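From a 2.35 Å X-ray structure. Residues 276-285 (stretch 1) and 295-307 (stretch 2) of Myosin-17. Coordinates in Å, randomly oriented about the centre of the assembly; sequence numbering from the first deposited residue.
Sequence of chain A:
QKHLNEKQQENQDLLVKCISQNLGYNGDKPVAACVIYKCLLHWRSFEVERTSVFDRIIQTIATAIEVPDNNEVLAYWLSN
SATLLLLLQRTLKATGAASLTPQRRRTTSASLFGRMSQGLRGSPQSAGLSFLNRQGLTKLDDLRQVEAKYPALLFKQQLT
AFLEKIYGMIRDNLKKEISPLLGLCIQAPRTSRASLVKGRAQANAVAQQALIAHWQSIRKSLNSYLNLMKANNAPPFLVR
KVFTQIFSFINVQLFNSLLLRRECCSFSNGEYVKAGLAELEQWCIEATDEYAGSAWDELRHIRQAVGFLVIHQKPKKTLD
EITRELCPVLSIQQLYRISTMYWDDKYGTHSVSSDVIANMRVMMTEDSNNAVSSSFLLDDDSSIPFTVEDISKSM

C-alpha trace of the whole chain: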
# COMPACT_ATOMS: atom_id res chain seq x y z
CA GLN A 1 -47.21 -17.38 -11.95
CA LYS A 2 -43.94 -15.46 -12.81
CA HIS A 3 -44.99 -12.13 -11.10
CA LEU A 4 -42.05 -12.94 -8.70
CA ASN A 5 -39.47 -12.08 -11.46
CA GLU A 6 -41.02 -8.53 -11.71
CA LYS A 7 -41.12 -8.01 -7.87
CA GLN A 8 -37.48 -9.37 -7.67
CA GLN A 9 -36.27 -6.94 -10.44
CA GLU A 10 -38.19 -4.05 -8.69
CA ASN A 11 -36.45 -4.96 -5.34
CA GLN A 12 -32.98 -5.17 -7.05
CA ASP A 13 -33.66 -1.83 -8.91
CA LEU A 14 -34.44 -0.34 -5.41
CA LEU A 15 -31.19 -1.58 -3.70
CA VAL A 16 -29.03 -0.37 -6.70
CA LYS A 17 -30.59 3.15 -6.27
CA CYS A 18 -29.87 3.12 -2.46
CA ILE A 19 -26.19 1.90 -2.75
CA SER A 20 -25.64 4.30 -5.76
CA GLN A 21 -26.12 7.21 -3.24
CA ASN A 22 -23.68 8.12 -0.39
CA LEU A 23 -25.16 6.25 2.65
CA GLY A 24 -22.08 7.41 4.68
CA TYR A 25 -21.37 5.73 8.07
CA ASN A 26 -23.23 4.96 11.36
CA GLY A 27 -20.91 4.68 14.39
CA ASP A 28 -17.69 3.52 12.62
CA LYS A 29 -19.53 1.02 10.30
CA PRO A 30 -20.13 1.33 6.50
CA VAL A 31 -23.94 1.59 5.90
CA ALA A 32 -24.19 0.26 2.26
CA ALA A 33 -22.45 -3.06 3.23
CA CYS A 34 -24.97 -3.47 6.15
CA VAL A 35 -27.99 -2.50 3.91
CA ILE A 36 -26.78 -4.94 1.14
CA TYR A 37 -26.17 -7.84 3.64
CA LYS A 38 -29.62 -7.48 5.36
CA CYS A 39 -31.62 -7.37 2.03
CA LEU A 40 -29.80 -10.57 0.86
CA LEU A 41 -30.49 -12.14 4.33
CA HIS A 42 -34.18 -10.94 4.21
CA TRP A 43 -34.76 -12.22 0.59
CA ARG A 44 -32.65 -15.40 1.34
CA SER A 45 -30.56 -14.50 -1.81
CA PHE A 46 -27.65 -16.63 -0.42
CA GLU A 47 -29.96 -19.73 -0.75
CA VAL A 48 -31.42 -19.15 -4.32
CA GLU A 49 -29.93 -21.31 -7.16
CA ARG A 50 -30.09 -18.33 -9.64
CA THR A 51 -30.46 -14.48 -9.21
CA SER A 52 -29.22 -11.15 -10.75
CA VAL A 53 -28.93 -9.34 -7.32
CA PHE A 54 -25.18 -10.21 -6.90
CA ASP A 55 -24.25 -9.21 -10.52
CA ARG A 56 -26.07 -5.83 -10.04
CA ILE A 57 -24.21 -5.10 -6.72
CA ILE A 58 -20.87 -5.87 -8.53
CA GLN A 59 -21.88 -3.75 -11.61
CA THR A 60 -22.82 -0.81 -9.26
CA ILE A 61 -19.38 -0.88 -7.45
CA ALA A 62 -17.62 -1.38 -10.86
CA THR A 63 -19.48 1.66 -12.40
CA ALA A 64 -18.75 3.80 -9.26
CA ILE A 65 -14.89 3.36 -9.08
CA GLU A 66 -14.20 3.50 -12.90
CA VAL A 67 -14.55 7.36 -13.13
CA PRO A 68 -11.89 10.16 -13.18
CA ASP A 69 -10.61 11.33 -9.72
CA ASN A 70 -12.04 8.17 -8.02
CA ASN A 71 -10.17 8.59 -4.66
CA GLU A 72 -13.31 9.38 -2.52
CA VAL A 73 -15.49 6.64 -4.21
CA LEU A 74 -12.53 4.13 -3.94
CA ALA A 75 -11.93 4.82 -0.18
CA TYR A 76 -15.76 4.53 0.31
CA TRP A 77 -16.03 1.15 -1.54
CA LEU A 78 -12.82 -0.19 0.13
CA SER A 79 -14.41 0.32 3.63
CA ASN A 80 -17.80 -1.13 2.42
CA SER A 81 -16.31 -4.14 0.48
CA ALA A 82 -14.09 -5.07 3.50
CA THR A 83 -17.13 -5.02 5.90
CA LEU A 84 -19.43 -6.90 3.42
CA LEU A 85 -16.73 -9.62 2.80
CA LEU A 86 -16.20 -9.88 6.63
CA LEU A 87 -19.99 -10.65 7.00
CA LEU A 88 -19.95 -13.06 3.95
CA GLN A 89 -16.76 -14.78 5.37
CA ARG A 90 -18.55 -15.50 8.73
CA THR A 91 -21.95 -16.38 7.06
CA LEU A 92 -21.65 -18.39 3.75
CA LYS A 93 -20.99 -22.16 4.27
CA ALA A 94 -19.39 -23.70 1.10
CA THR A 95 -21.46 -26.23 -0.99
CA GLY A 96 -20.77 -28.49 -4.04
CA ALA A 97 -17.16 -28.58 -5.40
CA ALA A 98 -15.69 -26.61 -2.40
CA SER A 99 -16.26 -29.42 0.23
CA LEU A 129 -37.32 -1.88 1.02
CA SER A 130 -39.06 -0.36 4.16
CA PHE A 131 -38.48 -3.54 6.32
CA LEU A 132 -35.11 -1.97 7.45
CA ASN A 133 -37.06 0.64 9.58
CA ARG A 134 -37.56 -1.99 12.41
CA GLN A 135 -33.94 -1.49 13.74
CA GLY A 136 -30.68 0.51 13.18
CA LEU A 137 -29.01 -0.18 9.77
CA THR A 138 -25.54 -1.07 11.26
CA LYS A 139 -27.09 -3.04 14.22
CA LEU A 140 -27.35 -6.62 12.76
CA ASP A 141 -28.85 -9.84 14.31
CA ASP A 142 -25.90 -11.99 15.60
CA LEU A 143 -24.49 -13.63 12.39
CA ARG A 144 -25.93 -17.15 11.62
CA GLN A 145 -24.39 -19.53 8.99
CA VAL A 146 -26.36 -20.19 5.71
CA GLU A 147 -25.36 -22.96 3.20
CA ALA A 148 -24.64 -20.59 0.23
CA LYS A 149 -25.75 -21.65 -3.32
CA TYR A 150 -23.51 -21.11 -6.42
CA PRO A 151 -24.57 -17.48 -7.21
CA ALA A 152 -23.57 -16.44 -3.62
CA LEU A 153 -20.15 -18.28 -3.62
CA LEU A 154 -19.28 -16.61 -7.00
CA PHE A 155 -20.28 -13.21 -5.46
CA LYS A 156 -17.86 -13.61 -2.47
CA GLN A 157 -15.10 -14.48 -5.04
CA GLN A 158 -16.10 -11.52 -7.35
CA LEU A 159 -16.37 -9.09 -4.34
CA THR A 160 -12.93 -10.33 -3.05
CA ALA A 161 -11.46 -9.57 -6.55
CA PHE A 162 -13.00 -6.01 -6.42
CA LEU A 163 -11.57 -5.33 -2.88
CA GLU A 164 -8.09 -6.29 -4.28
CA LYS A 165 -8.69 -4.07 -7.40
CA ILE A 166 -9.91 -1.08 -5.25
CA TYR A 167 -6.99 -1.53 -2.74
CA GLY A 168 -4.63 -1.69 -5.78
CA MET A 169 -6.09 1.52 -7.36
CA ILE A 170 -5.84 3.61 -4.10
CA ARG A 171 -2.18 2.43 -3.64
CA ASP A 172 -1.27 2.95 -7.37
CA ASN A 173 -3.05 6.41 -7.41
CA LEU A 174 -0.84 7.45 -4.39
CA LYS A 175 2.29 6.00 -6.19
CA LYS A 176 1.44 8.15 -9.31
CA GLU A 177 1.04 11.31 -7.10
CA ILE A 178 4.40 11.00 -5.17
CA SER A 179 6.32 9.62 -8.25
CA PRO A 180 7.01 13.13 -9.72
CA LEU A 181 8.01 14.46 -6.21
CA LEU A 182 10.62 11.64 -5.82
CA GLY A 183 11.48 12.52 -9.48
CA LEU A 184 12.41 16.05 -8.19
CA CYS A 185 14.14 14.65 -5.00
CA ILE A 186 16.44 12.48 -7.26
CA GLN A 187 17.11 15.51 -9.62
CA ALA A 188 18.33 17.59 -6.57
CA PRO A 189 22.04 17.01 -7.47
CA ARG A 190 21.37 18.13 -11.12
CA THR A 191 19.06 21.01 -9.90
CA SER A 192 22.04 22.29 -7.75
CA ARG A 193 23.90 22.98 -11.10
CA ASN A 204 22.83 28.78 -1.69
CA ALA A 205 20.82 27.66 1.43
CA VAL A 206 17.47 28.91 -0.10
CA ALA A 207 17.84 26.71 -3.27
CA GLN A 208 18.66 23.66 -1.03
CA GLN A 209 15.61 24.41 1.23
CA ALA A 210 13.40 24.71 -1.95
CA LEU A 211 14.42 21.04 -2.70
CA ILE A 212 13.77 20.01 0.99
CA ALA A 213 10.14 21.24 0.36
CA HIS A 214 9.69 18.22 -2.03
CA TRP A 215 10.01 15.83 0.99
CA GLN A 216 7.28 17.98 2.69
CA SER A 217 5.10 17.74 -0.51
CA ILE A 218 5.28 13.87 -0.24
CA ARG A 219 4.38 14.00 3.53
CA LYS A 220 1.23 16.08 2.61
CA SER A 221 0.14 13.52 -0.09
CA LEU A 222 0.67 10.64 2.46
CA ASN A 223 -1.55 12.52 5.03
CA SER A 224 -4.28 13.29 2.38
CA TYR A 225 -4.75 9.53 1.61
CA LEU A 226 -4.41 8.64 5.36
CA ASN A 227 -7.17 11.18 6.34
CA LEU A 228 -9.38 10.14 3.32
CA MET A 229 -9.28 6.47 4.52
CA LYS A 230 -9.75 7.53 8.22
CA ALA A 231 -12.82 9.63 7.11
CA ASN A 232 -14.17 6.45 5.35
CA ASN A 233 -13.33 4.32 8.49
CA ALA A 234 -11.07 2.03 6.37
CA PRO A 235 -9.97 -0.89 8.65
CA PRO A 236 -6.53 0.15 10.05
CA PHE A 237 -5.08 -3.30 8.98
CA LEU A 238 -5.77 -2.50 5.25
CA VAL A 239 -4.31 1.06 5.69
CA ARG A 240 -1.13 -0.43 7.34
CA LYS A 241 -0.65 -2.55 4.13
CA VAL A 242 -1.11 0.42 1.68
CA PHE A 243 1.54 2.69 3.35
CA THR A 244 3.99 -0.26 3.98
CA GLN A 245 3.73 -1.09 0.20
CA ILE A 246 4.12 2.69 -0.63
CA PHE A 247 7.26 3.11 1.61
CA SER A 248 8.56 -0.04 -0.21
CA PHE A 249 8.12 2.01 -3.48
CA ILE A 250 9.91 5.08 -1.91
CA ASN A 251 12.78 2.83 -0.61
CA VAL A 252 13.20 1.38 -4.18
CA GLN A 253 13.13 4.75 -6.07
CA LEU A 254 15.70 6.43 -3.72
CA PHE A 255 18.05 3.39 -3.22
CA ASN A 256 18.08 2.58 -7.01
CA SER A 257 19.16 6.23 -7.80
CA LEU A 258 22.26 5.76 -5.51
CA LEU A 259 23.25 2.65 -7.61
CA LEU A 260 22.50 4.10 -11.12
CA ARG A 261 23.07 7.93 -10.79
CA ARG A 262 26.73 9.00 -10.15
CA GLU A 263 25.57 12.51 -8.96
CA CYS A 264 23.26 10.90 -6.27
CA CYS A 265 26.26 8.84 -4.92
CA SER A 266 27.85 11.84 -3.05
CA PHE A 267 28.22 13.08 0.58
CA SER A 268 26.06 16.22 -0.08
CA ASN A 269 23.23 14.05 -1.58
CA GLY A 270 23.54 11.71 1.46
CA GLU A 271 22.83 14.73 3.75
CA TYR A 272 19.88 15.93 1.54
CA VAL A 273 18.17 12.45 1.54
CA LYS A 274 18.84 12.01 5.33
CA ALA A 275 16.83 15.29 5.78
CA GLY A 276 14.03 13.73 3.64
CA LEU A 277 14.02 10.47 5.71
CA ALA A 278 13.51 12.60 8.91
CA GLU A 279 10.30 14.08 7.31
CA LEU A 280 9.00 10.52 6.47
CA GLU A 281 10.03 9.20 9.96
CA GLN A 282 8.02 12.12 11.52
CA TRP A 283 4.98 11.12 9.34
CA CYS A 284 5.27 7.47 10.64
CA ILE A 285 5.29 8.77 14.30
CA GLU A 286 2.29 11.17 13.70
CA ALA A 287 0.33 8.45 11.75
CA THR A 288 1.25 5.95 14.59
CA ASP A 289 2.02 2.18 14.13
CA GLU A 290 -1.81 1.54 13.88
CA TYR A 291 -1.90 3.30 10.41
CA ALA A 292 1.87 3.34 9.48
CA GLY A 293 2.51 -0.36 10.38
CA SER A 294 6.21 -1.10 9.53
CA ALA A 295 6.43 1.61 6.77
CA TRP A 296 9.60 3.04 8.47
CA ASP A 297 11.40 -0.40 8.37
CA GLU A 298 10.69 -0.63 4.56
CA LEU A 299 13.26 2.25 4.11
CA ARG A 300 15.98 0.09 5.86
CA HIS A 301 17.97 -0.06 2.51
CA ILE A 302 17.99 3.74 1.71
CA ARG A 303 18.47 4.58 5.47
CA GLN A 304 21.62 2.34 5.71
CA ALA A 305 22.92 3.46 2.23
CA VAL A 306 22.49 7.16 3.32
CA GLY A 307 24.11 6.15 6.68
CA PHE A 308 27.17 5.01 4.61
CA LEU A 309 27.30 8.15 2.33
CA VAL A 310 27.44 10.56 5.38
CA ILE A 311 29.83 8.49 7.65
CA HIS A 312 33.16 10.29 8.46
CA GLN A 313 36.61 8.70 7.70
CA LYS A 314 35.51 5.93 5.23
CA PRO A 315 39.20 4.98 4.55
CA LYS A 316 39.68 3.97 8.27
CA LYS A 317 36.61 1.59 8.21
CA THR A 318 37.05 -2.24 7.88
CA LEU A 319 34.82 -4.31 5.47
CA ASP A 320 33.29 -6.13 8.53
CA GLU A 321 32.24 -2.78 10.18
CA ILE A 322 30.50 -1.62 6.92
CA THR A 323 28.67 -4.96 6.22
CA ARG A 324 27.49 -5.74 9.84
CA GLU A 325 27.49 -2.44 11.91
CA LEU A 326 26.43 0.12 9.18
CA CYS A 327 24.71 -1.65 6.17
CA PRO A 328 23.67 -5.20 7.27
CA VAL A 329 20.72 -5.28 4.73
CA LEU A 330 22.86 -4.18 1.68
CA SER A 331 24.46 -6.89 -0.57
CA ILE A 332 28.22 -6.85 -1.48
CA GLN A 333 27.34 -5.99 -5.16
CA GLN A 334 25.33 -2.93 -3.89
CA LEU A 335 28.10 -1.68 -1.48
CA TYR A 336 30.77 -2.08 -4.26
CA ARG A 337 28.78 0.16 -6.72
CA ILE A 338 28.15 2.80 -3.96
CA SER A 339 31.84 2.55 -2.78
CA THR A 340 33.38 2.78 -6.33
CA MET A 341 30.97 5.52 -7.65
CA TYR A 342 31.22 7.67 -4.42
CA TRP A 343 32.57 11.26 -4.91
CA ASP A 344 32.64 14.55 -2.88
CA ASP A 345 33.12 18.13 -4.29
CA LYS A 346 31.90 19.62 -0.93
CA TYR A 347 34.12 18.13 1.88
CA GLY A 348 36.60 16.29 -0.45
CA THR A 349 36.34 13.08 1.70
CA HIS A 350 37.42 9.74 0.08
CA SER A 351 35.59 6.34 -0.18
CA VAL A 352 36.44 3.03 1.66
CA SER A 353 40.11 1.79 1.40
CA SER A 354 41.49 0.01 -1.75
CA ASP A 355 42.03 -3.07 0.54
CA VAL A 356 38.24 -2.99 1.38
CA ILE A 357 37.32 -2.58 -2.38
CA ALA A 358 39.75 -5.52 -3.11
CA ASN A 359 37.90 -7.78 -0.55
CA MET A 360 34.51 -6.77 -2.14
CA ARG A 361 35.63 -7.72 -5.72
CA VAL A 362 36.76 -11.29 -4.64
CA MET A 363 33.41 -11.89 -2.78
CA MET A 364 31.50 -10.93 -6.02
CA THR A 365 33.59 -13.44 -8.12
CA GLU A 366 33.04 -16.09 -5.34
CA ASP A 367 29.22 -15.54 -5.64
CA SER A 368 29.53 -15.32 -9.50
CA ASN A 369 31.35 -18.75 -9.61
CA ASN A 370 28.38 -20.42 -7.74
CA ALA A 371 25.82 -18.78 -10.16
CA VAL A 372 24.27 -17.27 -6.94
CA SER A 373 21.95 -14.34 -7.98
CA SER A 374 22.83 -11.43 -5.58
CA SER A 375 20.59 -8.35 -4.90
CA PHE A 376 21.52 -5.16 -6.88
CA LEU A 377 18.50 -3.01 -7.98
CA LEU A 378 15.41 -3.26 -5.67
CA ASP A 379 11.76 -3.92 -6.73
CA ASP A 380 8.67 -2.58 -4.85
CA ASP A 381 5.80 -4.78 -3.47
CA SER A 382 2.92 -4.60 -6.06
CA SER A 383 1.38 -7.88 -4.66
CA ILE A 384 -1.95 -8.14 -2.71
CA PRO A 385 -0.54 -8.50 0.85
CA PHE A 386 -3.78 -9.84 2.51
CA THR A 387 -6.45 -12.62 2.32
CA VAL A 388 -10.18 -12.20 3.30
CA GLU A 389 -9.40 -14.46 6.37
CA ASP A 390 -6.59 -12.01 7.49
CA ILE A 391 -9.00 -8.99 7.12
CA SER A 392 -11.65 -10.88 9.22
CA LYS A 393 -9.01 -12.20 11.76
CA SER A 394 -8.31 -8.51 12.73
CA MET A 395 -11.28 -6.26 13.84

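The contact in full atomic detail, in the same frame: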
# COMPACT_ATOMS: atom_id res chain seq x y z
N GLY A 276 15.28 14.31 4.17
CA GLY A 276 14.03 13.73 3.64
C GLY A 276 13.51 12.60 4.51
O GLY A 276 12.30 12.59 4.79
N LEU A 277 14.38 11.67 4.90
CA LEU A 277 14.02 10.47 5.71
C LEU A 277 13.46 10.90 7.07
O LEU A 277 12.57 10.20 7.59
CB LEU A 277 15.25 9.57 5.88
CG LEU A 277 15.78 8.90 4.61
CD1 LEU A 277 17.00 8.05 4.91
CD2 LEU A 277 14.71 8.06 3.93
N ALA A 278 13.96 12.02 7.62
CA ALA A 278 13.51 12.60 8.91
C ALA A 278 12.06 13.09 8.79
O ALA A 278 11.30 12.93 9.77
CB ALA A 278 14.44 13.72 9.33
N GLU A 279 11.69 13.66 7.63
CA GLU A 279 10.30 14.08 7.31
C GLU A 279 9.38 12.85 7.30
O GLU A 279 8.29 12.92 7.90
CB GLU A 279 10.25 14.79 5.95
CG GLU A 279 10.74 16.22 6.00
CD GLU A 279 9.73 17.24 6.51
OE1 GLU A 279 8.53 16.90 6.63
OE2 GLU A 279 10.13 18.40 6.76
N LEU A 280 9.80 11.77 6.63
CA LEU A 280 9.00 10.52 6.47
C LEU A 280 8.93 9.77 7.80
O LEU A 280 7.87 9.18 8.07
CB LEU A 280 9.63 9.66 5.37
CG LEU A 280 9.70 10.29 3.98
CD1 LEU A 280 10.32 9.33 2.98
CD2 LEU A 280 8.32 10.73 3.50
N GLU A 281 10.00 9.78 8.59
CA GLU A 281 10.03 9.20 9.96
C GLU A 281 8.99 9.91 10.82
O GLU A 281 8.22 9.22 11.52
CB GLU A 281 11.42 9.32 10.59
CG GLU A 281 11.59 8.48 11.85
CD GLU A 281 12.92 8.64 12.56
OE1 GLU A 281 13.79 9.38 12.06
OE2 GLU A 281 13.08 8.01 13.63
N GLN A 282 8.96 11.25 10.76
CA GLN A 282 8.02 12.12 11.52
C GLN A 282 6.58 11.75 11.15
O GLN A 282 5.75 11.65 12.08
CB GLN A 282 8.31 13.60 11.24
CG GLN A 282 9.38 14.19 12.14
CD GLN A 282 8.95 14.25 13.59
OE1 GLN A 282 7.78 14.46 13.90
NE2 GLN A 282 9.90 14.07 14.49
N TRP A 283 6.30 11.55 9.86
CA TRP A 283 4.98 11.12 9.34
C TRP A 283 4.57 9.78 9.97
O TRP A 283 3.38 9.64 10.32
CB TRP A 283 4.98 11.04 7.81
CG TRP A 283 3.67 10.55 7.27
CD1 TRP A 283 2.62 11.32 6.84
CD2 TRP A 283 3.24 9.18 7.16
NE1 TRP A 283 1.58 10.51 6.45
CE2 TRP A 283 1.93 9.20 6.63
CE3 TRP A 283 3.84 7.95 7.44
CZ2 TRP A 283 1.22 8.03 6.38
CZ3 TRP A 283 3.13 6.79 7.19
CH2 TRP A 283 1.84 6.84 6.67
N CYS A 284 5.50 8.83 10.08
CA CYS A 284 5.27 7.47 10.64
C CYS A 284 4.92 7.58 12.13
O CYS A 284 4.08 6.77 12.59
CB CYS A 284 6.49 6.57 10.45
SG CYS A 284 6.83 6.14 8.72
N ILE A 285 5.52 8.54 12.84
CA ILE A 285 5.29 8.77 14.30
C ILE A 285 3.90 9.41 14.48
O ILE A 285 3.15 8.95 15.37
CB ILE A 285 6.42 9.63 14.90
CG1 ILE A 285 7.78 8.94 14.79
CG2 ILE A 285 6.11 10.01 16.34
CD1 ILE A 285 8.96 9.87 14.86
N ALA A 295 6.08 0.75 7.93
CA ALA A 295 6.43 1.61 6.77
C ALA A 295 7.85 2.15 6.93
O ALA A 295 8.56 2.24 5.91
CB ALA A 295 5.43 2.73 6.63
N TRP A 296 8.26 2.49 8.16
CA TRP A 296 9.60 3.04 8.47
C TRP A 296 10.68 1.99 8.16
O TRP A 296 11.70 2.36 7.56
CB TRP A 296 9.67 3.52 9.93
CG TRP A 296 11.01 4.07 10.33
CD1 TRP A 296 11.78 3.65 11.38
CD2 TRP A 296 11.74 5.12 9.68
NE1 TRP A 296 12.94 4.38 11.43
CE2 TRP A 296 12.95 5.28 10.40
CE3 TRP A 296 11.50 5.93 8.56
CZ2 TRP A 296 13.91 6.23 10.03
CZ3 TRP A 296 12.45 6.87 8.21
CH2 TRP A 296 13.63 7.01 8.93
N ASP A 297 10.44 0.72 8.52
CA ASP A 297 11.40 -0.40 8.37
C ASP A 297 11.53 -0.81 6.89
O ASP A 297 12.51 -1.51 6.57
CB ASP A 297 11.01 -1.60 9.24
CG ASP A 297 11.28 -1.38 10.72
OD1 ASP A 297 12.24 -0.63 11.04
OD2 ASP A 297 10.55 -1.96 11.54
N GLU A 298 10.61 -0.38 6.03
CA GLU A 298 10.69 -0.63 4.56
C GLU A 298 11.79 0.23 3.93
O GLU A 298 12.25 -0.14 2.83
CB GLU A 298 9.33 -0.37 3.90
CG GLU A 298 8.34 -1.50 4.14
CD GLU A 298 8.80 -2.82 3.56
OE1 GLU A 298 9.06 -2.87 2.34
OE2 GLU A 298 8.93 -3.79 4.34
N LEU A 299 12.20 1.32 4.59
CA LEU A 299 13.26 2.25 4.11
C LEU A 299 14.65 1.79 4.61
O LEU A 299 15.61 2.57 4.43
CB LEU A 299 12.96 3.67 4.60
CG LEU A 299 11.68 4.31 4.07
CD1 LEU A 299 11.44 5.65 4.74
CD2 LEU A 299 11.73 4.49 2.56
N ARG A 300 14.75 0.60 5.20
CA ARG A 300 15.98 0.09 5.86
C ARG A 300 17.17 0.12 4.88
O ARG A 300 18.29 0.38 5.34
CB ARG A 300 15.76 -1.31 6.44
CG ARG A 300 15.36 -2.38 5.44
CD ARG A 300 14.85 -3.64 6.12
NE ARG A 300 14.23 -4.57 5.18
CZ ARG A 300 14.58 -5.84 4.98
NH1 ARG A 300 15.56 -6.39 5.68
NH2 ARG A 300 13.93 -6.57 4.09
N HIS A 301 16.93 -0.11 3.58
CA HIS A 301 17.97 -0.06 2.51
C HIS A 301 18.49 1.38 2.36
O HIS A 301 19.70 1.59 2.57
CB HIS A 301 17.43 -0.54 1.15
CG HIS A 301 17.16 -2.01 1.06
ND1 HIS A 301 18.08 -2.89 0.53
CD2 HIS A 301 16.08 -2.74 1.40
CE1 HIS A 301 17.59 -4.11 0.56
NE2 HIS A 301 16.36 -4.04 1.09
N ILE A 302 17.61 2.32 1.99
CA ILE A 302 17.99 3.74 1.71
C ILE A 302 18.58 4.36 2.99
O ILE A 302 19.58 5.08 2.86
CB ILE A 302 16.80 4.55 1.15
CG1 ILE A 302 17.22 5.98 0.77
CG2 ILE A 302 15.61 4.57 2.09
CD1 ILE A 302 18.34 6.06 -0.24
N ARG A 303 18.00 4.07 4.16
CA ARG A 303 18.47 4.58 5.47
C ARG A 303 19.94 4.20 5.68
O ARG A 303 20.75 5.10 5.98
CB ARG A 303 17.60 4.03 6.61
CG ARG A 303 16.24 4.71 6.72
CD ARG A 303 15.24 3.89 7.52
NE ARG A 303 15.72 3.59 8.86
CZ ARG A 303 15.18 2.70 9.69
NH1 ARG A 303 14.11 2.00 9.33
NH2 ARG A 303 15.70 2.52 10.89
N GLN A 304 20.26 2.91 5.50
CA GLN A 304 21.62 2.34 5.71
C GLN A 304 22.59 2.89 4.65
O GLN A 304 23.71 3.27 5.02
CB GLN A 304 21.56 0.81 5.69
CG GLN A 304 20.98 0.23 6.97
CD GLN A 304 20.75 -1.26 6.90
OE1 GLN A 304 21.45 -1.99 6.19
NE2 GLN A 304 19.78 -1.74 7.65
N ALA A 305 22.16 2.92 3.38
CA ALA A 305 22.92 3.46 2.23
C ALA A 305 23.27 4.93 2.48
O ALA A 305 24.43 5.31 2.24
CB ALA A 305 22.12 3.30 0.96
N VAL A 306 22.30 5.73 2.93
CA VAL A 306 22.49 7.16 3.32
C VAL A 306 23.42 7.22 4.54
O VAL A 306 24.30 8.10 4.56
CB VAL A 306 21.14 7.85 3.59
CG1 VAL A 306 21.29 9.14 4.37
CG2 VAL A 306 20.40 8.11 2.29
N GLY A 307 23.23 6.31 5.50
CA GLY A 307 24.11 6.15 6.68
C GLY A 307 25.57 5.98 6.27
O GLY A 307 26.44 6.55 6.96

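The two stretches are held together by apolar packing and by one aromatic ring; no hydrogen bond or salt bridge crosses between them. Residues 276-285 lie within a helix, and the helix formed by 300-307 runs roughly antiparallel to it, with 143° between their N-to-C directions and a closest axial approach of 11.6 Å. The backbones come nearer where the second stretch has not yet entered its regular helix: the CA atoms of E281 and W296 are 6.4 Å apart, against 7.4 Å for the CA atoms of L277 and R303. Together the stretches bury 436 Å².

Aliphatic packing centres on L277. Its CA-CB bond points toward the other stretch, and its m,t rotamer spreads the two methyls among several partners. L277 CD2 lies 4.1 Å from L299 CD1 and 4.0 Å from I302 CG2, while L277 CD1 lies 3.8 Å from R303 CA and 4.3 Å from V306 CG2. A branched, flexible leucine suits this position because its two ends can meet different residues at once. One turn on, L280 also points toward the second stretch and places L280 CD1 4.2 Å from L299 CD1, so L299, at the N-cap position, receives both leucines through the same methyl. Its contribution here is the apolar side chain, which is buried, as are those of I302 and V306.

The aromatic contacts belong to W296. Its indole extends along the first helix, where one face is covered by the methylenes of E281. E281 CG sits 3.7 Å from the centroid of the six-membered ring of W296, only 10° off the normal, a CH-pi contact over the face; E281 CB is 3.6 Å from W296 CZ3. Glutamate suits this margin because its methylenes can lie on the ring while its extended t,t chain carries the carboxylate onward. L277 O approaches W296 CZ3 to 3.4 Å, but this oxygen already accepts the helical hydrogen bond from E281 N, at 2.8 Å. L277 CB lies 4.3 Å from W296 CH2.

Small side chains allow the close approach near C284. C284 SG is 4.0 Å from both W296 N and W296 CB, and 4.2 Å from A295 CB. Both C284 and A295 point toward the opposing stretch and are buried, and their compact side chains make contact while the backbones remain near.

Polar interactions within the second stretch brace this arrangement. R303 NH1 donates a hydrogen bond to W296 O at 3.0 Å and forms a long salt bridge with D297 OD1 at 3.7 Å, tying the helix to the segment that carries the tryptophan.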